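Local structure of NO-binding heme-dependent sensor protein (Shewanella oneidensis, 4U9B) at residues E24-E27 and K28-K32. The protein is a heme-dependent gas sensor of the H-NOX family that binds nitric oxide at its heme iron, probably to pass on a signal. Sequence-based numbering, arbitrary orientation.
Sequences ELLE and KHAPK
The C-terminal turn of helix 19-29 ends here, with E24, L25 and L26 giving their carbonyls to K28, H29 and A30 four residues on. K28 N reaches E24 O at 3.0 Å, and A30 N closes the last i to i+4 bond on L26 O at 2.9 Å. A30 then leaves helical geometry (psi 154°), and water carries on where amides stop: one molecule donates to both E27 O (2.8 Å) and A30 O, bridging the two carbonyls at the end of the helix.

On the flank, E24 and K28 run side by side in the same direction. E24 has CG anti to its own N (chi1 -178°), which sends the carboxylate alongside the lysine chain, yet E24 OE2 stays 5.2 Å from K28 NZ, too far for a salt bridge; the ammonium pairs with D53 of helix 44-58 instead. H29 NE2 hydrogen-bonds to the same carboxylate, so two residues of this turn grip one aspartate. The imidazole also lies close to the helix backbone: H29 CD2 is 3.1 Å from L25 O, and the L25 methyl CD2 lies 4.1 Å from H29 CD2. It is a water-bridged alpha-helical C-terminus, tied by its last turn to a neighbouring helix.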
loop_
_atom_site.group_PDB
_atom_site.type_symbol
_atom_site.label_atom_id
_atom_site.label_comp_id
_atom_site.label_asym_id
_atom_site.label_seq_id
_atom_site.Cartn_x
_atom_site.Cartn_y
_atom_site.Cartn_z
ATOM N N GLU A 24 -7.118 8.237 20.089
ATOM C CA GLU A 24 -8.577 8.164 20.045
ATOM C C GLU A 24 -9.010 7.069 19.078
ATOM O O GLU A 24 -9.877 6.256 19.393
ATOM C CB GLU A 24 -9.203 9.497 19.623
ATOM C CG GLU A 24 -10.735 9.462 19.618
ATOM C CD GLU A 24 -11.360 10.662 18.935
ATOM O OE1 GLU A 24 -10.615 11.555 18.478
ATOM O OE2 GLU A 24 -12.607 10.705 18.849
ATOM N N LEU A 25 -8.400 7.059 17.895
ATOM C CA LEU A 25 -8.701 6.055 16.886
ATOM C C LEU A 25 -8.442 4.642 17.402
ATOM O O LEU A 25 -9.198 3.721 17.102
ATOM C CB LEU A 25 -7.878 6.313 15.621
ATOM C CG LEU A 25 -8.286 7.556 14.823
ATOM C CD1 LEU A 25 -7.186 7.970 13.859
ATOM C CD2 LEU A 25 -9.586 7.304 14.071
ATOM N N LEU A 26 -7.377 4.467 18.176
ATOM C CA LEU A 26 -7.074 3.155 18.740
ATOM C C LEU A 26 -8.079 2.766 19.824
ATOM O O LEU A 26 -8.473 1.604 19.913
ATOM C CB LEU A 26 -5.649 3.120 19.304
ATOM C CG LEU A 26 -4.495 3.142 18.294
ATOM C CD1 LEU A 26 -3.202 2.675 18.957
ATOM C CD2 LEU A 26 -4.787 2.294 17.066
ATOM N N GLU A 27 -8.499 3.732 20.637
ATOM C CA GLU A 27 -9.524 3.475 21.650
ATOM C C GLU A 27 -10.815 3.003 20.996
ATOM O O GLU A 27 -11.461 2.069 21.471
ATOM C CB GLU A 27 -9.805 4.729 22.482
ATOM C CG GLU A 27 -8.708 5.106 23.463
ATOM C CD GLU A 27 -9.027 6.376 24.230
ATOM O OE1 GLU A 27 -10.222 6.729 24.334
ATOM O OE2 GLU A 27 -8.084 7.027 24.727
ATOM N N LYS A 28 -11.178 3.650 19.894
ATOM C CA LYS A 28 -12.429 3.356 19.213
ATOM C C LYS A 28 -12.406 2.032 18.462
ATOM O O LYS A 28 -13.406 1.319 18.432
ATOM C CB LYS A 28 -12.771 4.470 18.224
ATOM C CG LYS A 28 -13.200 5.779 18.857
ATOM C CD LYS A 28 -13.638 6.789 17.802
ATOM C CE LYS A 28 -14.943 6.382 17.125
ATOM N NZ LYS A 28 -15.327 7.313 16.023
ATOM N N HIS A 29 -11.264 1.707 17.856
ATOM C CA HIS A 29 -11.225 0.669 16.826
ATOM C C HIS A 29 -10.316 -0.527 17.127
ATOM O O HIS A 29 -10.361 -1.522 16.404
ATOM C CB HIS A 29 -10.802 1.308 15.502
ATOM C CG HIS A 29 -11.679 2.447 15.087
ATOM N ND1 HIS A 29 -13.005 2.278 14.757
ATOM C CD2 HIS A 29 -11.429 3.772 14.967
ATOM C CE1 HIS A 29 -13.533 3.448 14.445
ATOM N NE2 HIS A 29 -12.596 4.371 14.563
ATOM N N ALA A 30 -9.505 -0.439 18.178
ATOM C CA ALA A 30 -8.609 -1.540 18.539
ATOM C C ALA A 30 -8.848 -2.016 19.972
ATOM O O ALA A 30 -9.304 -1.240 20.808
ATOM C CB ALA A 30 -7.161 -1.121 18.365
ATOM N N PRO A 31 -8.530 -3.296 20.258
ATOM C CA PRO A 31 -8.639 -3.841 21.618
ATOM C C PRO A 31 -7.875 -2.997 22.645
ATOM O O PRO A 31 -7.017 -2.200 22.273
ATOM C CB PRO A 31 -8.023 -5.229 21.486
ATOM C CG PRO A 31 -8.276 -5.610 20.082
ATOM C CD PRO A 31 -8.133 -4.337 19.290
ATOM N N LYS A 32 -8.188 -3.173 23.926
ATOM C CA LYS A 32 -7.617 -2.340 24.975
ATOM C C LYS A 32 -6.111 -2.552 25.058
ATOM O O LYS A 32 -5.610 -3.677 24.919
ATOM C CB LYS A 32 -8.288 -2.637 26.314
ATOM C CG LYS A 32 -8.042 -1.568 27.347
ATOM C CD LYS A 32 -9.210 -1.426 28.314
ATOM C CE LYS A 32 -9.528 -2.740 28.998
ATOM N NZ LYS A 32 -10.505 -2.551 30.102
HETATM O O HOH W 1 -6.850 0.297 21.873
HETATM O O HOH W 2 -10.443 -0.132 22.862
#